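PDB 6EI3: proton-dependent oligopeptide transporter family protein from Xanthomonas campestris, which probably couples the inward movement of protons to uptake of short peptides across the membrane, and is caught here in an auto-inhibited state. Local coordinates for residues F18-R22 and F54-V58; N23-Q27 and T327-Q332; A45-H49 and L449-V453. All coordinates share one frame; numbering follows the deposited sequence.

From the N terminus, the chain passes directly from the end of helix 4-22 (interaction 1) into 23-27, which leads into helix 25-30 (interaction 2). The chain then turns into helix 40-60, which meets C-terminal residues at 45-49 (interaction 3) before 54-58 packs back on 18-22 and closes the short loop of interaction 1. The loops of interactions 2 and 3 are far longer, closed by 327-332 and 449-453 after some 300 and 400 intervening residues. All three pairs cross and none nests. Interaction 1 ties neighbouring N-terminal helices together, whereas 2 and 3 join them to the C-terminal half; Ile56 touches Leu449 between interactions 1 and 3.

Interaction 1 (F18-R22 and F54-V58). With 78M ((2S)-2,3-dihydroxypropyl(7Z)-pentadec-7-enoate), chain G.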
ATOM      1  N   PHE A  18      -2.483  13.852  -3.106  1.00 25.32           N
ATOM      2  CA  PHE A  18      -2.595  12.695  -2.216  1.00 23.69           C
ATOM      3  C   PHE A  18      -1.560  12.753  -1.118  1.00 26.68           C
ATOM      4  O   PHE A  18      -1.919  12.665   0.049  1.00 24.50           O
ATOM      5  CB  PHE A  18      -2.474  11.365  -2.987  1.00 23.99           C
ATOM      6  CG  PHE A  18      -2.551  10.166  -2.063  1.00 23.33           C
ATOM      7  CD1 PHE A  18      -3.781   9.648  -1.670  1.00 24.97           C
ATOM      8  CD2 PHE A  18      -1.392   9.587  -1.548  1.00 23.09           C
ATOM      9  CE1 PHE A  18      -3.850   8.578  -0.764  1.00 26.36           C
ATOM     10  CE2 PHE A  18      -1.461   8.503  -0.663  1.00 25.51           C
ATOM     11  CZ  PHE A  18      -2.689   8.008  -0.271  1.00 24.62           C
ATOM     12  N   TYR A  19      -0.276  12.868  -1.491  1.00 23.93           N
ATOM     13  CA  TYR A  19       0.810  12.899  -0.512  1.00 24.63           C
ATOM     14  C   TYR A  19       0.703  14.094   0.417  1.00 28.34           C
ATOM     15  O   TYR A  19       0.999  13.976   1.601  1.00 25.24           O
ATOM     16  CB  TYR A  19       2.170  12.856  -1.222  1.00 25.99           C
ATOM     17  CG  TYR A  19       2.476  11.478  -1.770  1.00 28.86           C
ATOM     18  CD1 TYR A  19       2.754  10.415  -0.917  1.00 32.09           C
ATOM     19  CD2 TYR A  19       2.470  11.232  -3.138  1.00 30.08           C
ATOM     20  CE1 TYR A  19       3.031   9.139  -1.415  1.00 35.98           C
ATOM     21  CE2 TYR A  19       2.757   9.966  -3.651  1.00 31.51           C
ATOM     22  CZ  TYR A  19       3.034   8.920  -2.783  1.00 42.50           C
ATOM     23  OH  TYR A  19       3.330   7.671  -3.270  1.00 47.97           O
ATOM     24  N   GLY A  20       0.270  15.222  -0.147  1.00 26.91           N
ATOM     25  CA  GLY A  20       0.049  16.474   0.565  1.00 27.57           C
ATOM     26  C   GLY A  20      -0.955  16.307   1.680  1.00 30.20           C
ATOM     27  O   GLY A  20      -0.643  16.648   2.819  1.00 29.75           O
ATOM     28  N   MET A  21      -2.131  15.716   1.398  1.00 28.16           N
ATOM     29  CA  MET A  21      -3.101  15.515   2.479  1.00 30.38           C
ATOM     30  C   MET A  21      -2.692  14.366   3.438  1.00 31.07           C
ATOM     31  O   MET A  21      -2.785  14.524   4.651  1.00 31.32           O
ATOM     32  CB  MET A  21      -4.562  15.382   1.961  1.00 34.84           C
ATOM     33  CG  MET A  21      -5.001  14.003   1.470  1.00 41.56           C
ATOM     34  SD  MET A  21      -5.420  12.737   2.724  1.00 48.62           S
ATOM     35  CE  MET A  21      -6.187  13.690   3.924  1.00 45.53           C
ATOM     36  N   ARG A  22      -2.211  13.239   2.901  1.00 24.64           N
ATOM     37  CA  ARG A  22      -1.863  12.061   3.708  1.00 22.93           C
ATOM     38  C   ARG A  22      -0.743  12.314   4.742  1.00 24.74           C
ATOM     39  O   ARG A  22      -0.864  11.880   5.897  1.00 24.10           O
ATOM     40  CB  ARG A  22      -1.521  10.894   2.781  1.00 21.35           C
ATOM     41  CG  ARG A  22      -1.703   9.500   3.394  1.00 28.31           C
ATOM     42  CD  ARG A  22      -0.509   8.976   4.168  1.00 29.91           C
ATOM     43  NE  ARG A  22       0.792   9.160   3.510  1.00 28.80           N
ATOM     44  CZ  ARG A  22       1.372   8.270   2.708  1.00 37.12           C
ATOM     45  NH1 ARG A  22       0.750   7.138   2.395  1.00 27.46           N
ATOM     46  NH2 ARG A  22       2.571   8.509   2.203  1.00 27.19           N
ATOM     47  N   PHE A  54      -7.679   4.794   6.759  1.00 23.71           N
ATOM     48  CA  PHE A  54      -7.661   5.541   5.493  1.00 23.57           C
ATOM     49  C   PHE A  54      -6.790   4.794   4.432  1.00 28.36           C
ATOM     50  O   PHE A  54      -7.240   4.598   3.305  1.00 26.42           O
ATOM     51  CB  PHE A  54      -7.116   6.969   5.733  1.00 24.15           C
ATOM     52  CG  PHE A  54      -6.871   7.760   4.476  1.00 25.04           C
ATOM     53  CD1 PHE A  54      -7.932   8.338   3.780  1.00 27.97           C
ATOM     54  CD2 PHE A  54      -5.584   7.936   3.986  1.00 25.63           C
ATOM     55  CE1 PHE A  54      -7.704   9.075   2.614  1.00 27.89           C
ATOM     56  CE2 PHE A  54      -5.356   8.650   2.806  1.00 27.83           C
ATOM     57  CZ  PHE A  54      -6.415   9.211   2.127  1.00 26.32           C
ATOM     58  N   MET A  55      -5.547   4.393   4.807  1.00 26.02           N
ATOM     59  CA  MET A  55      -4.634   3.622   3.946  1.00 25.01           C
ATOM     60  C   MET A  55      -5.286   2.290   3.514  1.00 27.97           C
ATOM     61  O   MET A  55      -5.158   1.882   2.358  1.00 26.67           O
ATOM     62  CB  MET A  55      -3.290   3.389   4.645  1.00 27.16           C
ATOM     63  CG  MET A  55      -2.431   4.672   4.758  1.00 30.54           C
ATOM     64  SD  MET A  55      -2.210   5.534   3.165  1.00 35.03           S
ATOM     65  CE  MET A  55      -1.144   4.387   2.346  1.00 31.20           C
ATOM     66  N   ILE A  56      -6.022   1.650   4.433  1.00 24.64           N
ATOM     67  CA  ILE A  56      -6.753   0.416   4.135  1.00 24.41           C
ATOM     68  C   ILE A  56      -7.750   0.654   2.988  1.00 28.08           C
ATOM     69  O   ILE A  56      -7.729  -0.095   2.021  1.00 28.49           O
ATOM     70  CB  ILE A  56      -7.396  -0.187   5.406  1.00 27.40           C
ATOM     71  CG1 ILE A  56      -6.331  -1.006   6.160  1.00 27.85           C
ATOM     72  CG2 ILE A  56      -8.613  -1.064   5.048  1.00 28.09           C
ATOM     73  CD1 ILE A  56      -6.630  -1.342   7.562  1.00 33.04           C
ATOM     74  N   GLY A  57      -8.537   1.731   3.073  1.00 23.71           N
ATOM     75  CA  GLY A  57      -9.505   2.085   2.041  1.00 23.37           C
ATOM     76  C   GLY A  57      -8.854   2.385   0.711  1.00 26.76           C
ATOM     77  O   GLY A  57      -9.314   1.916  -0.336  1.00 25.51           O
ATOM     78  N   VAL A  58      -7.770   3.195   0.750  1.00 22.92           N
ATOM     79  CA  VAL A  58      -7.021   3.586  -0.437  1.00 22.14           C
ATOM     80  C   VAL A  58      -6.534   2.361  -1.230  1.00 26.89           C
ATOM     81  O   VAL A  58      -6.590   2.378  -2.452  1.00 27.33           O
ATOM     82  CB  VAL A  58      -5.855   4.544  -0.090  1.00 24.69           C
ATOM     83  CG1 VAL A  58      -4.967   4.814  -1.313  1.00 23.38           C
ATOM     84  CG2 VAL A  58      -6.380   5.861   0.483  1.00 23.94           C
TER
HETATM   85  O21 78M G 606     -11.695   4.450  17.491  1.00 68.54           O
HETATM   86  C20 78M G 606     -12.793   5.075  16.839  1.00 70.07           C
HETATM   87  C18 78M G 606     -12.338   5.770  15.576  1.00 71.26           C
HETATM   88  O19 78M G 606     -11.622   6.965  15.898  1.00 69.21           O
HETATM   89  C17 78M G 606     -13.479   6.097  14.636  1.00 73.95           C
HETATM   90  O2  78M G 606     -13.091   5.641  13.315  1.00 74.17           O
HETATM   91  C1  78M G 606     -12.496   6.508  12.485  1.00 71.96           C
HETATM   92  O1  78M G 606     -12.139   7.609  12.805  1.00 74.47           O
HETATM   93  C2  78M G 606     -12.305   5.915  11.122  1.00 67.52           C
HETATM   94  C3  78M G 606     -12.398   6.916   9.981  1.00 62.63           C
HETATM   95  C4  78M G 606     -11.495   6.528   8.830  1.00 59.99           C
HETATM   96  C5  78M G 606     -11.843   7.163   7.501  1.00 58.49           C
HETATM   97  C6  78M G 606     -11.266   6.413   6.302  1.00 58.40           C
HETATM   98  C7  78M G 606     -12.107   5.252   5.878  1.00 59.46           C
HETATM   99  C8  78M G 606     -11.875   4.446   4.859  1.00 59.18           C
HETATM  100  C9  78M G 606     -12.736   3.301   4.427  1.00 59.20           C
HETATM  101  C10 78M G 606     -12.224   1.946   4.895  1.00 58.75           C
HETATM  102  C11 78M G 606     -12.800   0.771   4.119  1.00 57.67           C
HETATM  103  C12 78M G 606     -12.260  -0.561   4.590  1.00 56.44           C
HETATM  104  C13 78M G 606     -12.535  -1.740   3.680  1.00 55.47           C
HETATM  105  C15 78M G 606     -12.191  -4.222   3.355  1.00 58.35           C
HETATM  106  C14 78M G 606     -11.788  -2.985   4.111  1.00 56.08           C
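Carrying Phe18, Met21 and Arg22 against Phe54, Met55 and Val58, segments 18-22 and 54-58 run nearly antiparallel (157°), their axes 13.3 Å apart, so that long side chains rather than backbones span the gap. Phe54 stands at the centre, its CG swung away from its own backbone N (chi1 172°) so that the ring reaches toward 18-22. Phe18 slides past it in the opposite direction, and Phe18 CE1 lies 3.9 Å from Phe54 CE2. Branched Val58 fills the angle between the two rings: CG2 sits over one face of Phe54, one turn back on the same helix, and also meets the Phe18 ring at its edge. Met21 bends at chi2 and chi3 to bring SD within 3.7 Å of Phe54 CZ, an oblique Met-aromatic contact that suits a polarisable sulfur. Arg22 uses its chain twice. Its apolar CG touches the edge of the Phe54 ring at CE2, while NH1 makes a weak hydrogen bond of 3.5 Å to Met55 SD, which lies in the guanidinium plane. NE and NH2 are hydrogen-bonded to OD1 of the next residue, Asn23, which helps fix the rotation of the buried cation. Behind 54-58 runs a lipid chain; because Gly57 has no side chain, lipid C10 can lie 3.9 Å from Gly57 CA. Helix 100-117 adds Ile110 and Ala111 beside Phe54. This is aromatic and methionine-rich packing inside the N-terminal bundle of a major facilitator transporter, where helix 4-22 bears the POT family's ExxER sequence motif.

Interaction 2 (N23-Q27 and T327-Q332)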
ATOM      1  N   ASN A  23       0.313  13.042   4.325  1.00 19.81           N
ATOM      2  CA  ASN A  23       1.522  13.329   5.103  1.00 20.24           C
ATOM      3  C   ASN A  23       1.333  14.415   6.179  1.00 25.24           C
ATOM      4  O   ASN A  23       2.211  14.557   7.022  1.00 26.99           O
ATOM      5  CB  ASN A  23       2.730  13.638   4.156  1.00 19.25           C
ATOM      6  CG  ASN A  23       3.113  12.439   3.302  1.00 30.30           C
ATOM      7  OD1 ASN A  23       2.460  11.393   3.324  1.00 25.00           O
ATOM      8  ND2 ASN A  23       4.146  12.560   2.493  1.00 19.48           N
ATOM      9  N   ILE A  24       0.175  15.112   6.218  1.00 21.63           N
ATOM     10  CA  ILE A  24      -0.110  16.061   7.313  1.00 22.41           C
ATOM     11  C   ILE A  24      -1.255  15.560   8.187  1.00 25.22           C
ATOM     12  O   ILE A  24      -1.561  16.186   9.197  1.00 24.60           O
ATOM     13  CB  ILE A  24      -0.378  17.528   6.869  1.00 25.93           C
ATOM     14  CG1 ILE A  24      -1.536  17.628   5.855  1.00 26.06           C
ATOM     15  CG2 ILE A  24       0.870  18.183   6.369  1.00 29.69           C
ATOM     16  CD1 ILE A  24      -2.436  18.848   6.013  1.00 33.74           C
ATOM     17  N   LEU A  25      -1.919  14.471   7.789  1.00 22.54           N
ATOM     18  CA  LEU A  25      -3.115  14.000   8.491  1.00 22.67           C
ATOM     19  C   LEU A  25      -2.921  13.765  10.007  1.00 26.58           C
ATOM     20  O   LEU A  25      -3.712  14.277  10.798  1.00 25.65           O
ATOM     21  CB  LEU A  25      -3.722  12.745   7.804  1.00 22.89           C
ATOM     22  CG  LEU A  25      -5.081  12.227   8.381  1.00 28.77           C
ATOM     23  CD1 LEU A  25      -6.156  13.347   8.375  1.00 29.30           C
ATOM     24  CD2 LEU A  25      -5.612  11.040   7.553  1.00 31.40           C
ATOM     25  N   VAL A  26      -1.900  12.993  10.405  1.00 23.38           N
ATOM     26  CA  VAL A  26      -1.634  12.699  11.817  1.00 22.81           C
ATOM     27  C   VAL A  26      -1.231  13.973  12.606  1.00 26.38           C
ATOM     28  O   VAL A  26      -1.760  14.200  13.697  1.00 26.10           O
ATOM     29  CB  VAL A  26      -0.631  11.530  11.962  1.00 25.93           C
ATOM     30  CG1 VAL A  26      -0.170  11.363  13.405  1.00 26.15           C
ATOM     31  CG2 VAL A  26      -1.286  10.235  11.505  1.00 25.56           C
ATOM     32  N   GLN A  27      -0.324  14.813  12.049  1.00 22.62           N
ATOM     33  CA  GLN A  27       0.087  16.042  12.723  1.00 22.58           C
ATOM     34  C   GLN A  27      -1.110  16.980  12.887  1.00 27.61           C
ATOM     35  O   GLN A  27      -1.249  17.612  13.931  1.00 28.45           O
ATOM     36  CB  GLN A  27       1.241  16.732  11.979  1.00 24.01           C
ATOM     37  CG  GLN A  27       1.801  17.944  12.760  1.00 27.25           C
ATOM     38  CD  GLN A  27       3.302  18.079  12.719  1.00 37.67           C
ATOM     39  OE1 GLN A  27       3.983  17.557  11.831  1.00 32.11           O
ATOM     40  NE2 GLN A  27       3.855  18.805  13.682  1.00 29.05           N
ATOM     41  N   THR A 327       8.974  21.511  10.855  1.00 28.70           N
ATOM     42  CA  THR A 327       7.859  20.793  11.467  1.00 27.90           C
ATOM     43  C   THR A 327       8.066  19.302  11.207  1.00 30.08           C
ATOM     44  O   THR A 327       8.583  18.941  10.156  1.00 28.10           O
ATOM     45  CB  THR A 327       6.501  21.407  11.077  1.00 35.51           C
ATOM     46  OG1 THR A 327       5.467  20.758  11.798  1.00 36.77           O
ATOM     47  CG2 THR A 327       6.235  21.392   9.582  1.00 32.08           C
ATOM     48  N   ALA A 328       7.730  18.447  12.194  1.00 26.07           N
ATOM     49  CA  ALA A 328       7.961  16.995  12.153  1.00 25.25           C
ATOM     50  C   ALA A 328       7.581  16.284  10.827  1.00 27.53           C
ATOM     51  O   ALA A 328       8.339  15.428  10.343  1.00 23.98           O
ATOM     52  CB  ALA A 328       7.254  16.316  13.331  1.00 25.53           C
ATOM     53  N   SER A 329       6.403  16.626  10.272  1.00 25.41           N
ATOM     54  CA  SER A 329       5.868  16.030   9.033  1.00 24.69           C
ATOM     55  C   SER A 329       6.792  16.185   7.829  1.00 28.52           C
ATOM     56  O   SER A 329       6.790  15.318   6.957  1.00 27.80           O
ATOM     57  CB  SER A 329       4.483  16.585   8.731  1.00 25.10           C
ATOM     58  OG  SER A 329       3.496  15.937   9.517  1.00 28.82           O
ATOM     59  N   GLN A 330       7.605  17.261   7.792  1.00 24.42           N
ATOM     60  CA  GLN A 330       8.540  17.501   6.682  1.00 23.89           C
ATOM     61  C   GLN A 330       9.585  16.390   6.490  1.00 28.06           C
ATOM     62  O   GLN A 330      10.118  16.246   5.388  1.00 27.29           O
ATOM     63  CB  GLN A 330       9.234  18.851   6.830  1.00 25.11           C
ATOM     64  CG  GLN A 330       8.285  20.037   6.678  1.00 22.19           C
ATOM     65  CD  GLN A 330       9.065  21.297   6.846  1.00 32.77           C
ATOM     66  OE1 GLN A 330       9.468  21.640   7.942  1.00 31.01           O
ATOM     67  NE2 GLN A 330       9.376  21.952   5.749  1.00 28.90           N
ATOM     68  N   MET A 331       9.862  15.594   7.550  1.00 23.30           N
ATOM     69  CA  MET A 331      10.833  14.493   7.480  1.00 22.78           C
ATOM     70  C   MET A 331      10.413  13.459   6.443  1.00 26.80           C
ATOM     71  O   MET A 331      11.273  12.753   5.923  1.00 26.83           O
ATOM     72  CB  MET A 331      11.009  13.807   8.847  1.00 24.53           C
ATOM     73  CG  MET A 331      11.709  14.690   9.878  1.00 28.09           C
ATOM     74  SD  MET A 331      13.348  15.296   9.384  1.00 32.00           S
ATOM     75  CE  MET A 331      14.358  13.861   9.724  1.00 28.57           C
ATOM     76  N   GLN A 332       9.099  13.369   6.142  1.00 22.94           N
ATOM     77  CA  GLN A 332       8.574  12.446   5.139  1.00 23.37           C
ATOM     78  C   GLN A 332       9.154  12.706   3.750  1.00 26.84           C
ATOM     79  O   GLN A 332       9.188  11.788   2.945  1.00 25.59           O
ATOM     80  CB  GLN A 332       7.042  12.421   5.137  1.00 24.48           C
ATOM     81  CG  GLN A 332       6.475  11.747   6.398  1.00 25.21           C
ATOM     82  CD  GLN A 332       5.017  12.065   6.556  1.00 30.81           C
ATOM     83  OE1 GLN A 332       4.152  11.299   6.163  1.00 25.86           O
ATOM     84  NE2 GLN A 332       4.701  13.230   7.071  1.00 21.06           N
TER
HETATM   85  O   HOH W   1       1.408  14.111   9.790  1.00 22.36           O
HETATM   86  O   HOH W   2       6.652  19.379  14.766  1.00 23.93           O
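Thr327 faces the carboxamide of Gln27, and its own backbone N is hydrogen-bonded to Gln330 OE1, which steadies the start of the 3-10 turn. Next, Ala328, small enough to pack beside Gln27, sets CB 3.8 Å from Gln27 OE1. Water 2 accepts from both Ala328 N and Gln27 NE2. Ser329 comes closest in backbone to Ile24. Its N donates to Gln27 OE1 over 3.0 Å, arriving almost in line with the carbonyl bond, and its compact hydroxyl OG lies 2.9 Å from the same oxygen. Water 1 donates to that OG and accepts from Gln27 N. Last, Gln332 extends beyond CG so that its amide NE2 can serve two carbonyls: Asn23 O at 2.8 Å, met on a lone pair, and Ser329 O at 3.0 Å. Gln332 OE1 and Asn23 OD1 are both acceptors, 3.3 Å apart, while Asn23 ND2 bonds Ser156. Glutamines suit this buried seam because a long carboxamide can meet main-chain groups: Gln332 donates to two carbonyls, Gln27 accepts from Ser329 N. The result is a polar interdomain junction, binding the link between helices 4-22 and 25-30 to the turn leading into helix 334-357 of a major facilitator fold.

Interaction 3 (A45-H49 and L449-V453); sequences AEAKH and LLSNV
His49 and Leu449 meet at about a right angle, with the leucine branch laid over one face of the imidazole. Leu449 CD2 lies 3.9 Å from the ring centroid and only 21° off the ring normal, a CH-pi contact displaced toward the ND1 side. The histidine reaches this place because CG swings opposite its backbone N (chi1 -156°), turning the ring toward 449-453 although its CA-CB bond points past that segment rather than at it. The same methyl lies 3.5 Å from His49 O, a carbonyl that also receives Ser53 OG. Asn452, of which one of two deposited conformers is described, comes in at the ring edge, its amide tilted 26° from the imidazole plane. Its ND2 lies 3.1 Å from Ala45 O, but the angle is too poor for a hydrogen bond, and that oxygen already takes the bond from His49 N. Ala45 is small enough for the amide to lie alongside, CB being 3.8 Å from Asn452 OD1. Lys48 crosses obliquely, its extended chain passing Asn452 so that NZ and Asn452 OD1 share water 3, which lies 2.8 Å from NZ. Ile250 of helix 248-270 packs on both His49 and Leu449. Segments 45-49 of helix 40-60 and 449-453 of helix 430-456 run nearly antiparallel, with axes 9.9 Å apart, forming one of the helix pairs that join the N- and C-terminal bundles of a major facilitator transporter.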
ATOM      1  N   ALA A  45      -2.818   6.471  19.534  1.00 27.29           N
ATOM      2  CA  ALA A  45      -3.438   5.269  18.970  1.00 26.52           C
ATOM      3  C   ALA A  45      -4.623   5.644  18.070  1.00 29.53           C
ATOM      4  O   ALA A  45      -4.754   5.100  16.974  1.00 29.45           O
ATOM      5  CB  ALA A  45      -3.894   4.345  20.086  1.00 27.70           C
ATOM      6  N   GLU A  46      -5.473   6.587  18.528  1.00 26.56           N
ATOM      7  CA  GLU A  46      -6.618   7.057  17.760  1.00 26.47           C
ATOM      8  C   GLU A  46      -6.196   7.712  16.445  1.00 29.21           C
ATOM      9  O   GLU A  46      -6.803   7.416  15.418  1.00 27.45           O
ATOM     10  CB  GLU A  46      -7.497   7.986  18.588  1.00 28.93           C
ATOM     11  CG  GLU A  46      -8.842   8.287  17.940  1.00 35.40           C
ATOM     12  CD  GLU A  46      -9.717   9.253  18.708  1.00 43.55           C
ATOM     13  OE1 GLU A  46      -9.276   9.762  19.762  1.00 41.43           O
ATOM     14  OE2 GLU A  46     -10.862   9.484  18.266  1.00 31.67           O
ATOM     15  N   ALA A  47      -5.145   8.568  16.458  1.00 25.76           N
ATOM     16  CA  ALA A  47      -4.667   9.212  15.231  1.00 24.62           C
ATOM     17  C   ALA A  47      -4.121   8.167  14.270  1.00 26.96           C
ATOM     18  O   ALA A  47      -4.437   8.236  13.088  1.00 24.54           O
ATOM     19  CB  ALA A  47      -3.613  10.274  15.535  1.00 25.05           C
ATOM     20  N   LYS A  48      -3.389   7.137  14.785  1.00 26.55           N
ATOM     21  CA  LYS A  48      -2.853   6.038  13.952  1.00 26.04           C
ATOM     22  C   LYS A  48      -4.025   5.240  13.349  1.00 29.65           C
ATOM     23  O   LYS A  48      -3.975   4.859  12.181  1.00 27.63           O
ATOM     24  CB  LYS A  48      -2.000   5.077  14.783  1.00 27.93           C
ATOM     25  CG  LYS A  48      -0.662   5.625  15.214  1.00 33.24           C
ATOM     26  CD  LYS A  48       0.032   4.587  16.077  1.00 36.49           C
ATOM     27  CE  LYS A  48       1.176   5.186  16.841  1.00 39.64           C
ATOM     28  NZ  LYS A  48       1.880   4.140  17.631  1.00 40.63           N
ATOM     29  N   HIS A  49      -5.073   5.002  14.161  1.00 26.64           N
ATOM     30  CA  HIS A  49      -6.247   4.237  13.753  1.00 27.24           C
ATOM     31  C   HIS A  49      -6.886   4.851  12.538  1.00 29.49           C
ATOM     32  O   HIS A  49      -7.145   4.133  11.588  1.00 28.08           O
ATOM     33  CB  HIS A  49      -7.263   4.093  14.898  1.00 29.76           C
ATOM     34  CG  HIS A  49      -8.138   2.899  14.716  1.00 34.93           C
ATOM     35  ND1 HIS A  49      -7.732   1.631  15.129  1.00 37.83           N
ATOM     36  CD2 HIS A  49      -9.322   2.792  14.070  1.00 37.40           C
ATOM     37  CE1 HIS A  49      -8.702   0.811  14.761  1.00 38.05           C
ATOM     38  NE2 HIS A  49      -9.670   1.462  14.106  1.00 38.36           N
ATOM     39  N   LEU A 449      -3.360  -1.643  12.808  1.00 27.33           N
ATOM     40  CA  LEU A 449      -4.633  -1.480  13.518  1.00 27.98           C
ATOM     41  C   LEU A 449      -4.780  -2.511  14.629  1.00 33.43           C
ATOM     42  O   LEU A 449      -5.174  -2.150  15.743  1.00 33.68           O
ATOM     43  CB  LEU A 449      -5.821  -1.593  12.564  1.00 27.55           C
ATOM     44  CG  LEU A 449      -6.008  -0.508  11.489  1.00 29.40           C
ATOM     45  CD1 LEU A 449      -7.395  -0.653  10.848  1.00 28.44           C
ATOM     46  CD2 LEU A 449      -5.875   0.911  12.092  1.00 26.45           C
ATOM     47  N   LEU A 450      -4.397  -3.778  14.351  1.00 30.94           N
ATOM     48  CA  LEU A 450      -4.464  -4.867  15.335  1.00 32.86           C
ATOM     49  C   LEU A 450      -3.531  -4.645  16.510  1.00 38.26           C
ATOM     50  O   LEU A 450      -3.907  -4.938  17.643  1.00 36.86           O
ATOM     51  CB  LEU A 450      -4.223  -6.240  14.692  1.00 33.20           C
ATOM     52  CG  LEU A 450      -5.436  -6.866  13.985  1.00 37.97           C
ATOM     53  CD1 LEU A 450      -5.072  -8.223  13.366  1.00 37.88           C
ATOM     54  CD2 LEU A 450      -6.637  -7.025  14.937  1.00 39.62           C
ATOM     55  N   SER A 451      -2.324  -4.093  16.246  1.00 38.05           N
ATOM     56  CA  SER A 451      -1.352  -3.774  17.303  1.00 39.67           C
ATOM     57  C   SER A 451      -1.870  -2.678  18.257  1.00 47.31           C
ATOM     58  O   SER A 451      -1.567  -2.754  19.446  1.00 48.16           O
ATOM     59  CB  SER A 451       0.004  -3.392  16.728  1.00 40.64           C
ATOM     60  OG  SER A 451      -0.017  -2.074  16.199  1.00 45.49           O
ATOM     61  N   ASN A 452      -2.646  -1.696  17.731  0.50 44.00           N
ATOM     62  CA  ASN A 452      -3.270  -0.590  18.474  0.50 44.58           C
ATOM     63  C   ASN A 452      -4.268  -1.105  19.493  0.50 51.84           C
ATOM     64  O   ASN A 452      -4.397  -0.526  20.570  0.50 53.59           O
ATOM     65  CB  ASN A 452      -4.026   0.353  17.517  0.50 40.74           C
ATOM     66  CG  ASN A 452      -3.284   1.587  17.070  0.50 44.21           C
ATOM     67  OD1 ASN A 452      -2.228   1.949  17.609  0.50 37.86           O
ATOM     68  ND2 ASN A 452      -3.849   2.265  16.067  0.50 23.14           N
ATOM     69  N   VAL A 453      -5.018  -2.153  19.120  1.00 48.99           N
ATOM     70  CA  VAL A 453      -6.060  -2.775  19.940  1.00 50.43           C
ATOM     71  C   VAL A 453      -5.373  -3.588  21.044  1.00 54.52           C
ATOM     72  O   VAL A 453      -5.732  -3.445  22.213  1.00 54.77           O
ATOM     73  CB  VAL A 453      -7.028  -3.640  19.082  1.00 54.60           C
ATOM     74  CG1 VAL A 453      -7.940  -4.495  19.962  1.00 55.94           C
ATOM     75  CG2 VAL A 453      -7.855  -2.766  18.142  1.00 53.51           C
TER
HETATM   76  O   HOH W   3      -0.212   3.619  19.348  1.00 33.95           O